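Replicative DNA helicase (Nostoc punctiforme, PDB 4O1R) carries an intein, the part described here, which probably excises itself from the helicase precursor and joins the flanking sequences by protein splicing. Local coordinates at residues G3-G7 / E120-D124; L10-V14 / F31-A35; L62-R68 / H95-N101. All coordinates share one frame; numbering follows the deposited sequence. Where two conformers were deposited one is given.

Contact 1. Residues G3-G7 / E120-D124; sequences GALAG and EEVFD. Unlike the reference sequence in segment 3-7: Ala4 (reference Cys).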
ATOM      1  N   GLY A   3       7.780   6.146  -4.697  0.53 17.14           N
ATOM      2  CA  GLY A   3       6.370   6.436  -4.846  0.53 14.21           C
ATOM      3  C   GLY A   3       5.692   6.721  -3.522  0.53 12.77           C
ATOM      4  O   GLY A   3       6.300   6.613  -2.449  0.53 13.20           O
ATOM      5  N   ALA A   4       4.418   7.073  -3.597  1.00 12.03           N
ATOM      6  CA  ALA A   4       3.714   7.565  -2.420  1.00 11.12           C
ATOM      7  C   ALA A   4       2.211   7.396  -2.584  1.00 11.25           C
ATOM      8  O   ALA A   4       1.731   6.934  -3.633  1.00 11.67           O
ATOM      9  CB  ALA A   4       4.109   9.012  -2.133  1.00 12.01           C
ATOM     10  N   LEU A   5       1.481   7.752  -1.536  1.00 10.93           N
ATOM     11  CA  LEU A   5       0.043   7.493  -1.429  1.00 10.96           C
ATOM     12  C   LEU A   5      -0.723   8.724  -1.035  1.00 10.99           C
ATOM     13  O   LEU A   5      -0.202   9.607  -0.343  1.00 11.50           O
ATOM     14  CB  LEU A   5      -0.225   6.428  -0.359  1.00 11.44           C
ATOM     15  CG  LEU A   5       0.376   5.047  -0.594  1.00 12.25           C
ATOM     16  CD1 LEU A   5       0.134   4.206   0.649  1.00 13.89           C
ATOM     17  CD2 LEU A   5      -0.253   4.388  -1.824  1.00 14.32           C
ATOM     18  N   ALA A   6      -1.999   8.755  -1.400  1.00 11.33           N
ATOM     19  CA  ALA A   6      -2.884   9.820  -0.903  1.00 11.85           C
ATOM     20  C   ALA A   6      -2.898   9.821   0.627  1.00 12.31           C
ATOM     21  O   ALA A   6      -2.790   8.769   1.266  1.00 12.24           O
ATOM     22  CB  ALA A   6      -4.298   9.634  -1.441  1.00 12.46           C
ATOM     23  N   GLY A   7      -3.047  11.009   1.203  1.00 12.45           N
ATOM     24  CA  GLY A   7      -3.021  11.170   2.664  1.00 12.95           C
ATOM     25  C   GLY A   7      -4.101  10.441   3.435  1.00 13.53           C
ATOM     26  O   GLY A   7      -3.898  10.106   4.614  1.00 13.94           O
ATOM     27  N   GLU A 120      -2.385  15.719  -5.479  1.00 13.98           N
ATOM     28  CA  GLU A 120      -2.561  16.027  -4.059  1.00 14.41           C
ATOM     29  C   GLU A 120      -1.234  15.844  -3.371  1.00 13.22           C
ATOM     30  O   GLU A 120      -0.318  15.250  -3.940  1.00 12.25           O
ATOM     31  CB  GLU A 120      -3.548  15.053  -3.390  1.00 16.28           C
ATOM     32  CG  GLU A 120      -4.938  15.023  -3.977  1.00 20.14           C
ATOM     33  CD  GLU A 120      -5.911  14.207  -3.155  1.00 23.45           C
ATOM     34  OE1 GLU A 120      -5.510  13.572  -2.152  1.00 23.10           O
ATOM     35  OE2 GLU A 120      -7.098  14.204  -3.525  1.00 26.95           O
ATOM     36  N   GLU A 121      -1.125  16.324  -2.141  1.00 12.84           N
ATOM     37  CA  GLU A 121       0.018  15.955  -1.316  1.00 12.64           C
ATOM     38  C   GLU A 121       0.025  14.436  -1.090  1.00 12.58           C
ATOM     39  O   GLU A 121      -1.031  13.818  -0.895  1.00 13.41           O
ATOM     40  CB  GLU A 121       0.013  16.703   0.020  1.00 13.76           C
ATOM     41  CG  GLU A 121       1.309  16.515   0.778  1.00 13.59           C
ATOM     42  CD  GLU A 121       1.401  17.333   2.040  1.00 14.74           C
ATOM     43  OE1 GLU A 121       0.376  17.881   2.492  1.00 16.25           O
ATOM     44  OE2 GLU A 121       2.521  17.414   2.577  1.00 16.33           O
ATOM     45  N   VAL A 122       1.208  13.831  -1.159  1.00 11.87           N
ATOM     46  CA  VAL A 122       1.327  12.382  -1.027  1.00 11.93           C
ATOM     47  C   VAL A 122       2.371  12.025   0.028  1.00 11.52           C
ATOM     48  O   VAL A 122       3.248  12.835   0.354  1.00 11.88           O
ATOM     49  CB  VAL A 122       1.616  11.689  -2.387  1.00 12.10           C
ATOM     50  CG1 VAL A 122       0.429  11.826  -3.313  1.00 13.19           C
ATOM     51  CG2 VAL A 122       2.861  12.250  -3.031  1.00 13.58           C
ATOM     52  N   PHE A 123       2.249  10.811   0.563  1.00 11.82           N
ATOM     53  CA  PHE A 123       2.942  10.398   1.782  1.00 12.09           C
ATOM     54  C   PHE A 123       3.444   8.983   1.652  1.00 12.76           C
ATOM     55  O   PHE A 123       2.897   8.168   0.903  1.00 12.88           O
ATOM     56  CB  PHE A 123       1.972  10.472   2.975  1.00 12.31           C
ATOM     57  CG  PHE A 123       1.385  11.834   3.183  1.00 12.18           C
ATOM     58  CD1 PHE A 123       0.249  12.237   2.478  1.00 12.99           C
ATOM     59  CD2 PHE A 123       1.974  12.728   4.072  1.00 13.23           C
ATOM     60  CE1 PHE A 123      -0.289  13.511   2.646  1.00 14.54           C
ATOM     61  CE2 PHE A 123       1.433  13.997   4.252  1.00 13.93           C
ATOM     62  CZ  PHE A 123       0.301  14.384   3.543  1.00 13.94           C
ATOM     63  N   ASP A 124       4.466   8.675   2.432  1.00 14.07           N
ATOM     64  CA  ASP A 124       5.025   7.332   2.423  1.00 15.41           C
ATOM     65  C   ASP A 124       5.528   6.968   3.809  1.00 15.14           C
ATOM     66  O   ASP A 124       5.707   7.838   4.677  1.00 14.87           O
ATOM     67  CB  ASP A 124       6.168   7.261   1.388  1.00 16.88           C
ATOM     68  CG  ASP A 124       6.591   5.836   1.041  1.00 18.00           C
ATOM     69  OD1 ASP A 124       5.792   4.884   1.216  1.00 20.59           O
ATOM     70  OD2 ASP A 124       7.733   5.672   0.557  1.00 21.66           O
TER
HETATM   71  O   HOH W   1       7.626   4.156  -1.792  1.00 29.21           O
HETATM   72  O   HOH W   2      -3.533  13.468  -0.207  1.00 17.69           O

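Contact 2. Residues L10-V14 / F31-A35; sequences LVTLV and FAVWA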
ATOM      1  N   LEU A  10      -5.429   4.381   4.432  1.00 13.30           N
ATOM      2  CA  LEU A  10      -5.478   3.869   5.801  1.00 13.50           C
ATOM      3  C   LEU A  10      -4.451   2.786   6.055  1.00 14.29           C
ATOM      4  O   LEU A  10      -4.360   1.810   5.301  1.00 14.84           O
ATOM      5  CB  LEU A  10      -6.861   3.299   6.090  1.00 14.19           C
ATOM      6  CG  LEU A  10      -8.017   4.285   6.052  1.00 14.71           C
ATOM      7  CD1 LEU A  10      -9.336   3.558   6.229  1.00 17.86           C
ATOM      8  CD2 LEU A  10      -7.850   5.343   7.134  1.00 16.94           C
ATOM      9  N   VAL A  11      -3.679   2.950   7.124  1.00 14.23           N
ATOM     10  CA  VAL A  11      -2.800   1.891   7.590  1.00 14.96           C
ATOM     11  C   VAL A  11      -3.283   1.420   8.958  1.00 15.13           C
ATOM     12  O   VAL A  11      -3.839   2.206   9.725  1.00 16.14           O
ATOM     13  CB  VAL A  11      -1.384   2.511   7.718  0.54 15.98           C
ATOM     14  CG1 VAL A  11      -0.360   1.474   8.040  0.54 17.03           C
ATOM     15  CG2 VAL A  11      -1.004   3.284   6.426  0.54 16.92           C
ATOM     16  N   THR A  12      -3.080   0.146   9.263  1.00 16.31           N
ATOM     17  CA  THR A  12      -3.550  -0.410  10.539  1.00 17.45           C
ATOM     18  C   THR A  12      -2.432  -0.494  11.555  1.00 17.85           C
ATOM     19  O   THR A  12      -1.416  -1.154  11.311  1.00 19.38           O
ATOM     20  CB  THR A  12      -4.173  -1.806  10.354  1.00 18.16           C
ATOM     21  OG1 THR A  12      -5.255  -1.690   9.432  1.00 20.50           O
ATOM     22  CG2 THR A  12      -4.694  -2.368  11.685  1.00 19.39           C
ATOM     23  N   LEU A  13      -2.616   0.173  12.691  1.00 18.21           N
ATOM     24  CA  LEU A  13      -1.700   0.039  13.818  1.00 18.97           C
ATOM     25  C   LEU A  13      -1.971  -1.324  14.449  1.00 20.37           C
ATOM     26  O   LEU A  13      -3.102  -1.625  14.838  1.00 21.47           O
ATOM     27  CB  LEU A  13      -1.891   1.183  14.818  1.00 18.68           C
ATOM     28  CG  LEU A  13      -1.722   2.592  14.231  1.00 18.12           C
ATOM     29  CD1 LEU A  13      -2.007   3.630  15.302  1.00 18.38           C
ATOM     30  CD2 LEU A  13      -0.344   2.811  13.636  1.00 19.43           C
ATOM     31  N   VAL A  14      -0.947  -2.164  14.529  1.00 20.54           N
ATOM     32  CA  VAL A  14      -1.155  -3.574  14.860  1.00 22.04           C
ATOM     33  C   VAL A  14      -1.867  -3.816  16.203  1.00 22.98           C
ATOM     34  O   VAL A  14      -2.844  -4.566  16.257  1.00 23.26           O
ATOM     35  CB  VAL A  14       0.175  -4.384  14.784  1.00 22.00           C
ATOM     36  CG1 VAL A  14       0.005  -5.756  15.403  1.00 23.55           C
ATOM     37  CG2 VAL A  14       0.649  -4.507  13.346  1.00 22.46           C
ATOM     38  N   PHE A  31       6.633   2.259  15.416  1.00 19.27           N
ATOM     39  CA  PHE A  31       5.340   1.606  15.599  1.00 18.11           C
ATOM     40  C   PHE A  31       5.125   0.568  14.516  1.00 17.34           C
ATOM     41  O   PHE A  31       5.733   0.639  13.463  1.00 16.67           O
ATOM     42  CB  PHE A  31       4.206   2.633  15.582  1.00 17.93           C
ATOM     43  CG  PHE A  31       4.087   3.388  14.286  1.00 16.82           C
ATOM     44  CD1 PHE A  31       3.259   2.919  13.260  1.00 16.56           C
ATOM     45  CD2 PHE A  31       4.822   4.551  14.073  1.00 17.44           C
ATOM     46  CE1 PHE A  31       3.154   3.600  12.055  1.00 16.58           C
ATOM     47  CE2 PHE A  31       4.720   5.249  12.878  1.00 16.87           C
ATOM     48  CZ  PHE A  31       3.892   4.768  11.853  1.00 16.58           C
ATOM     49  N   ALA A  32       4.248  -0.390  14.789  1.00 17.07           N
ATOM     50  CA  ALA A  32       4.030  -1.523  13.889  1.00 16.60           C
ATOM     51  C   ALA A  32       2.765  -1.426  13.054  1.00 16.21           C
ATOM     52  O   ALA A  32       1.696  -1.007  13.538  1.00 16.42           O
ATOM     53  CB  ALA A  32       4.040  -2.822  14.664  1.00 18.05           C
ATOM     54  N   VAL A  33       2.916  -1.820  11.791  1.00 15.83           N
ATOM     55  CA  VAL A  33       1.818  -1.975  10.839  1.00 16.12           C
ATOM     56  C   VAL A  33       1.886  -3.400  10.277  1.00 16.09           C
ATOM     57  O   VAL A  33       2.772  -4.173  10.649  1.00 16.80           O
ATOM     58  CB  VAL A  33       1.870  -0.899   9.720  1.00 16.22           C
ATOM     59  CG1 VAL A  33       1.848   0.500  10.338  1.00 16.94           C
ATOM     60  CG2 VAL A  33       3.110  -1.067   8.844  1.00 16.93           C
ATOM     61  N   TRP A  34       0.956  -3.754   9.394  1.00 16.93           N
ATOM     62  CA  TRP A  34       1.024  -5.054   8.725  1.00 17.16           C
ATOM     63  C   TRP A  34       1.809  -4.965   7.427  1.00 16.24           C
ATOM     64  O   TRP A  34       1.721  -3.971   6.708  1.00 16.10           O
ATOM     65  CB  TRP A  34      -0.371  -5.619   8.454  1.00 18.42           C
ATOM     66  CG  TRP A  34      -1.052  -6.010   9.708  1.00 21.02           C
ATOM     67  CD1 TRP A  34      -2.049  -5.328  10.346  1.00 23.87           C
ATOM     68  CD2 TRP A  34      -0.754  -7.148  10.520  1.00 22.83           C
ATOM     69  NE1 TRP A  34      -2.410  -5.990  11.496  1.00 25.94           N
ATOM     70  CE2 TRP A  34      -1.625  -7.105  11.632  1.00 24.36           C
ATOM     71  CE3 TRP A  34       0.160  -8.208  10.415  1.00 23.67           C
ATOM     72  CZ2 TRP A  34      -1.609  -8.080  12.631  1.00 25.75           C
ATOM     73  CZ3 TRP A  34       0.174  -9.178  11.417  1.00 25.45           C
ATOM     74  CH2 TRP A  34      -0.708  -9.106  12.504  1.00 26.15           C
ATOM     75  N   ALA A  35       2.574  -6.013   7.146  1.00 16.01           N
ATOM     76  CA  ALA A  35       3.366  -6.104   5.918  1.00 16.56           C
ATOM     77  C   ALA A  35       3.454  -7.545   5.466  1.00 17.14           C
ATOM     78  O   ALA A  35       3.233  -8.477   6.237  1.00 18.55           O
ATOM     79  CB  ALA A  35       4.765  -5.545   6.140  1.00 17.07           C
TER
HETATM   80  O   HOH W   3      -1.195  -1.812   7.743  1.00 20.15           O
HETATM   81  O   HOH W   4      -4.234  -5.601  13.792  1.00 33.98           O

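Contact 3. Residues L62-R68 / H95-N101; sequences LTTRLGR and HLALPRN. Unlike the reference sequence in segment 95-101: Ala97 (reference Cys).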
ATOM      1  N   LEU A  62      -6.768   3.130  -8.173  1.00 10.73           N
ATOM      2  CA  LEU A  62      -6.800   1.740  -8.598  1.00 11.03           C
ATOM      3  C   LEU A  62      -7.891   1.032  -7.812  1.00 11.21           C
ATOM      4  O   LEU A  62      -7.946   1.171  -6.592  1.00 11.82           O
ATOM      5  CB  LEU A  62      -5.431   1.113  -8.347  1.00 12.13           C
ATOM      6  CG  LEU A  62      -5.253  -0.360  -8.730  1.00 12.90           C
ATOM      7  CD1 LEU A  62      -3.808  -0.614  -9.106  1.00 15.40           C
ATOM      8  CD2 LEU A  62      -5.692  -1.270  -7.589  1.00 14.26           C
ATOM      9  N   THR A  63      -8.759   0.303  -8.514  1.00 10.97           N
ATOM     10  CA  THR A  63      -9.860  -0.424  -7.876  1.00 11.32           C
ATOM     11  C   THR A  63      -9.789  -1.891  -8.249  1.00 11.10           C
ATOM     12  O   THR A  63      -9.507  -2.223  -9.407  1.00 11.35           O
ATOM     13  CB  THR A  63     -11.220   0.165  -8.311  1.00 11.89           C
ATOM     14  OG1 THR A  63     -11.218   1.576  -8.068  1.00 12.89           O
ATOM     15  CG2 THR A  63     -12.386  -0.458  -7.544  1.00 12.99           C
ATOM     16  N   THR A  64     -10.049  -2.765  -7.280  1.00 11.28           N
ATOM     17  CA  THR A  64     -10.035  -4.204  -7.531  1.00 12.26           C
ATOM     18  C   THR A  64     -11.459  -4.760  -7.602  1.00 12.55           C
ATOM     19  O   THR A  64     -12.427  -4.100  -7.203  1.00 13.08           O
ATOM     20  CB  THR A  64      -9.226  -4.976  -6.456  1.00 12.43           C
ATOM     21  OG1 THR A  64      -9.979  -5.021  -5.233  1.00 13.38           O
ATOM     22  CG2 THR A  64      -7.852  -4.332  -6.211  1.00 14.39           C
ATOM     23  N   ARG A  65     -11.567  -6.005  -8.062  1.00 13.00           N
ATOM     24  CA  ARG A  65     -12.854  -6.682  -8.240  1.00 13.94           C
ATOM     25  C   ARG A  65     -13.635  -6.833  -6.929  1.00 14.84           C
ATOM     26  O   ARG A  65     -14.864  -6.727  -6.937  1.00 16.16           O
ATOM     27  CB  ARG A  65     -12.634  -8.032  -8.930  1.00 14.06           C
ATOM     28  CG  ARG A  65     -13.897  -8.831  -9.262  1.00 15.53           C
ATOM     29  CD  ARG A  65     -13.564 -10.074 -10.122  1.00 17.54           C
ATOM     30  NE  ARG A  65     -12.554 -10.941  -9.492  1.00 18.90           N
ATOM     31  CZ  ARG A  65     -11.792 -11.833 -10.137  1.00 20.24           C
ATOM     32  NH1 ARG A  65     -11.904 -12.017 -11.448  1.00 19.61           N
ATOM     33  NH2 ARG A  65     -10.898 -12.544  -9.459  1.00 22.57           N
ATOM     34  N   LEU A  66     -12.934  -7.062  -5.821  1.00 15.72           N
ATOM     35  CA  LEU A  66     -13.562  -7.160  -4.492  0.60 16.54           C
ATOM     36  C   LEU A  66     -13.971  -5.807  -3.948  1.00 16.87           C
ATOM     37  O   LEU A  66     -14.633  -5.723  -2.902  1.00 18.81           O
ATOM     38  CB  LEU A  66     -12.613  -7.805  -3.486  0.60 17.32           C
ATOM     39  CG  LEU A  66     -12.362  -9.306  -3.595  0.60 17.90           C
ATOM     40  CD1 LEU A  66     -11.501  -9.678  -2.454  0.60 20.70           C
ATOM     41  CD2 LEU A  66     -13.625 -10.127  -3.534  0.60 19.67           C
ATOM     42  N   GLY A  67     -13.550  -4.744  -4.633  1.00 16.14           N
ATOM     43  CA  GLY A  67     -13.936  -3.383  -4.272  1.00 16.26           C
ATOM     44  C   GLY A  67     -12.907  -2.605  -3.486  1.00 15.77           C
ATOM     45  O   GLY A  67     -13.187  -1.487  -3.037  1.00 17.43           O
ATOM     46  N   ARG A  68     -11.706  -3.152  -3.325  1.00 14.71           N
ATOM     47  CA  ARG A  68     -10.643  -2.411  -2.647  1.00 14.55           C
ATOM     48  C   ARG A  68     -10.154  -1.298  -3.558  1.00 13.50           C
ATOM     49  O   ARG A  68     -10.216  -1.425  -4.779  1.00 13.27           O
ATOM     50  CB  ARG A  68      -9.531  -3.352  -2.229  1.00 15.58           C
ATOM     51  CG  ARG A  68     -10.129  -4.502  -1.429  1.00 19.20           C
ATOM     52  CD  ARG A  68      -9.282  -4.954  -0.317  1.00 20.51           C
ATOM     53  NE  ARG A  68      -9.868  -6.159   0.271  1.00 20.11           N
ATOM     54  CZ  ARG A  68      -9.164  -7.081   0.917  1.00 19.97           C
ATOM     55  NH1 ARG A  68      -7.844  -6.947   1.070  1.00 17.51           N
ATOM     56  NH2 ARG A  68      -9.790  -8.138   1.414  1.00 21.47           N
ATOM     57  N   HIS A  95      -3.704  -9.137 -11.808  1.00 11.38           N
ATOM     58  CA  HIS A  95      -4.016  -9.423 -10.409  1.00 11.50           C
ATOM     59  C   HIS A  95      -2.938  -8.908  -9.460  1.00 11.83           C
ATOM     60  O   HIS A  95      -1.748  -8.917  -9.794  1.00 12.38           O
ATOM     61  CB  HIS A  95      -4.189 -10.931 -10.218  1.00 11.81           C
ATOM     62  CG  HIS A  95      -5.426 -11.499 -10.850  1.00 12.29           C
ATOM     63  ND1 HIS A  95      -5.655 -11.509 -12.213  1.00 15.26           N
ATOM     64  CD2 HIS A  95      -6.486 -12.127 -10.288  1.00 13.62           C
ATOM     65  CE1 HIS A  95      -6.816 -12.102 -12.457  1.00 14.34           C
ATOM     66  NE2 HIS A  95      -7.333 -12.488 -11.307  1.00 14.92           N
ATOM     67  N   LEU A  96      -3.373  -8.481  -8.273  1.00 11.67           N
ATOM     68  CA  LEU A  96      -2.486  -7.966  -7.226  1.00 12.45           C
ATOM     69  C   LEU A  96      -2.692  -8.733  -5.934  1.00 12.54           C
ATOM     70  O   LEU A  96      -3.799  -9.214  -5.653  1.00 12.78           O
ATOM     71  CB  LEU A  96      -2.783  -6.496  -6.927  1.00 14.32           C
ATOM     72  CG  LEU A  96      -2.712  -5.497  -8.061  1.00 15.18           C
ATOM     73  CD1 LEU A  96      -3.013  -4.131  -7.471  1.00 16.72           C
ATOM     74  CD2 LEU A  96      -1.325  -5.552  -8.676  1.00 16.54           C
ATOM     75  N   ALA A  97      -1.625  -8.814  -5.135  1.00 12.49           N
ATOM     76  CA  ALA A  97      -1.697  -9.456  -3.829  1.00 12.81           C
ATOM     77  C   ALA A  97      -2.360  -8.552  -2.811  1.00 13.13           C
ATOM     78  O   ALA A  97      -1.960  -7.388  -2.632  1.00 13.79           O
ATOM     79  CB  ALA A  97      -0.305  -9.814  -3.345  1.00 13.64           C
ATOM     80  N   LEU A  98      -3.365  -9.103  -2.141  1.00 13.88           N
ATOM     81  CA  LEU A  98      -4.110  -8.386  -1.111  1.00 15.63           C
ATOM     82  C   LEU A  98      -4.280  -9.307   0.081  1.00 15.69           C
ATOM     83  O   LEU A  98      -4.405 -10.511  -0.103  1.00 15.46           O
ATOM     84  CB  LEU A  98      -5.500  -7.993  -1.653  1.00 17.72           C
ATOM     85  CG  LEU A  98      -5.730  -6.673  -2.405  1.00 19.65           C
ATOM     86  CD1 LEU A  98      -4.911  -6.557  -3.666  1.00 20.75           C
ATOM     87  CD2 LEU A  98      -7.184  -6.534  -2.773  1.00 21.57           C
ATOM     88  N   PRO A  99      -4.310  -8.753   1.309  1.00 16.15           N
ATOM     89  CA  PRO A  99      -4.615  -9.600   2.465  1.00 17.97           C
ATOM     90  C   PRO A  99      -6.040 -10.121   2.437  1.00 20.28           C
ATOM     91  O   PRO A  99      -6.964  -9.419   2.002  1.00 19.99           O
ATOM     92  CB  PRO A  99      -4.449  -8.660   3.666  1.00 18.18           C
ATOM     93  CG  PRO A  99      -3.865  -7.446   3.185  1.00 18.36           C
ATOM     94  CD  PRO A  99      -4.000  -7.368   1.696  1.00 15.87           C
ATOM     95  N   ARG A 100      -6.212 -11.355   2.909  1.00 23.84           N
ATOM     96  CA  ARG A 100      -7.535 -11.912   3.122  1.00 28.45           C
ATOM     97  C   ARG A 100      -8.187 -11.175   4.290  1.00 31.93           C
ATOM     98  O   ARG A 100      -7.493 -10.523   5.082  1.00 32.20           O
ATOM     99  CB  ARG A 100      -7.446 -13.421   3.393  1.00 28.48           C
ATOM    100  CG  ARG A 100      -6.930 -14.210   2.199  1.00 30.19           C
ATOM    101  CD  ARG A 100      -7.182 -15.711   2.332  1.00 34.23           C
ATOM    102  NE  ARG A 100      -6.862 -16.421   1.089  1.00 38.40           N
ATOM    103  CZ  ARG A 100      -7.696 -16.569   0.058  1.00 40.75           C
ATOM    104  NH1 ARG A 100      -8.924 -16.059   0.100  1.00 41.67           N
ATOM    105  NH2 ARG A 100      -7.299 -17.227  -1.025  1.00 41.54           N
ATOM    106  N   ASN A 101      -9.512 -11.266   4.379  1.00 36.24           N
ATOM    107  CA  ASN A 101     -10.278 -10.586   5.430  1.00 39.72           C
ATOM    108  C   ASN A 101      -9.870 -11.032   6.835  1.00 40.85           C
ATOM    109  O   ASN A 101      -9.807 -10.222   7.763  1.00 41.43           O
ATOM    110  CB  ASN A 101     -11.783 -10.784   5.212  1.00 40.58           C
ATOM    111  CG  ASN A 101     -12.294 -10.078   3.962  1.00 42.32           C
ATOM    112  OD1 ASN A 101     -11.855  -8.976   3.629  1.00 43.04           O
ATOM    113  ND2 ASN A 101     -13.243 -10.708   3.272  1.00 43.64           N
TER

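Contact 1. Residues G3-G7 / E120-D124
Leu5 O is gripped twice from strand 106-126: Phe123 N donates to it over 2.9 Å, and the CA-H of Val122 leans on it, Val122 CA lying 3.2 Å from Leu5 O. A return bond of 2.9 Å from Leu5 N to Phe123 O completes an antiparallel hydrogen-bonded pair, with both side chains on one face of the sheet. Phe123 has CG anti to its carbonyl carbon (chi1 -58°), and its ring lies beside the next bend of the partner chain, where CD1 is 3.4 Å from Gly7 CA. The glycine fits this spot, since a beta carbon there would run into Phe123 CE1. Ala4 sets its methyl against Val122, CB to CG2 3.6 Å. Ala4 replaces the cysteine of the reference sequence, probably the first intein residue and the nucleophile that starts splicing; its carbonyl O is hydrogen-bonded to His76 ND1, in a TxxH sequence as in other inteins of the HINT fold. Two waters sit at the ends of the pairing. One accepts from Gly7 N and donates to Glu120 OE1 and, over 2.6 Å, to Glu121 O, while Glu120 OE2 makes a salt bridge with Arg71. The other lies within bonding distance of Gly3 O and Asp124 OD2 and can bridge them, two acceptors with no bond between them.

Contact 2. Residues L10-V14 / F31-A35
Val14 presses its CG2 methyl onto one face of the Trp34 indole, 3.9 Å from the centroid of the five-membered ring and 12° off the ring normal, a CH-pi contact. Here, in the all-beta HINT fold of the intein, strand 10-12 crosses strand 31-35 at 105°, so side chains carry most of the contact instead of a ladder of backbone bonds. With CG1 anti to the backbone N (chi1 168°), both Val14 branches serve the indole: CG1 lies 4.0 Å from Trp34 CZ2, while CG2, besides covering the pyrrole part, rests 4.0 Å from Ala32 CB. Thr12 comes to the edge of the same ring, its CB near Trp34 CD1. Further along, Leu13 turns its CD2 branch back to Phe31, 3.6 Å from CD1. Toward the polar edge, Val14 N gives a nearly straight hydrogen bond of 3.1 Å to Ala32 O, arriving from above the carbonyl plane. Val33 directs its CA-H at another carbonyl, Val33 CA lying 3.4 Å from Thr12 O. A water lying in the plane of the indole accepts from Trp34 NE1 at 3.0 Å and donates to Val14 O, tying the ring to the backbone of the valine that covers it.

Contact 3. Residues L62-R68 / H95-N101
Arg68 sends its guanidinium across to the carbonyl of Pro99: NH1 donates to Pro99 O over 2.8 Å, the bond lying in both the guanidinium and the carbonyl planes, and NH2 adds a weak second bond of 3.2 Å to Pro99 O. Beyond it Arg68 NH2 approaches Asn101 OD1 to 3.1 Å, the amide turned 37° from the guanidinium. Arg68 stands just after the type I turn from Thr64 to Gly67, a turn with a G1 bulge, in the hairpin that joins strands 57-64 and 69-72 of the intein's HINT fold. Its chain is bent at chi2 (-143°) and runs past Leu98 in the opposite sense, Arg68 CD resting 3.6 Å from Leu98 CD2. NH1 also donates to Asn137 O, just ahead of strand 138-141, so one guanidinium binds the backbone at two places. A leucine in place of Arg68 would probably leave the carbonyls of Pro99 and Asn137 without this shared donor and the contact between hairpin and strand 95-99 held mainly by apolar packing. That packing continues at Leu62 and Leu96, which meet tip to tip, CD2 to CD1 3.9 Å, beside Leu90. Nearer the surface the Arg65 side chain passes His95 at a slant, Arg65 NH2 4.0 Å from His95 NE2, the guanidinium and imidazole planes 74° apart. Behind the first shell, the hairpin fixes the root of Arg68: Thr64 N donates to Arg68 O over 2.8 Å, and Thr64 OG1, itself bonded to Asp109 OD2, takes a weak bond from Arg68 N.

Overall arrangement
The three contacts lie well apart, each with its centre about 11 Å from that of the chain: contacts 1 and 2 are about 16 Å apart between centres, 2 and 3 about 18 Å, 1 and 3 about 19 Å. All reach the large curled antiparallel sheet. The long strand 106-126 ties contacts 1 and 3 together, since it pairs with strands 5-6, 57-64 and 95-99, and those two contacts lie on opposite sides of the chain's centre. Contact 1 joins the N-terminal end to a late strand, so contacts 2 and 3, which follow one another in series, are nested inside its loop. This return is consistent with a HINT fold bringing the two splice junctions together.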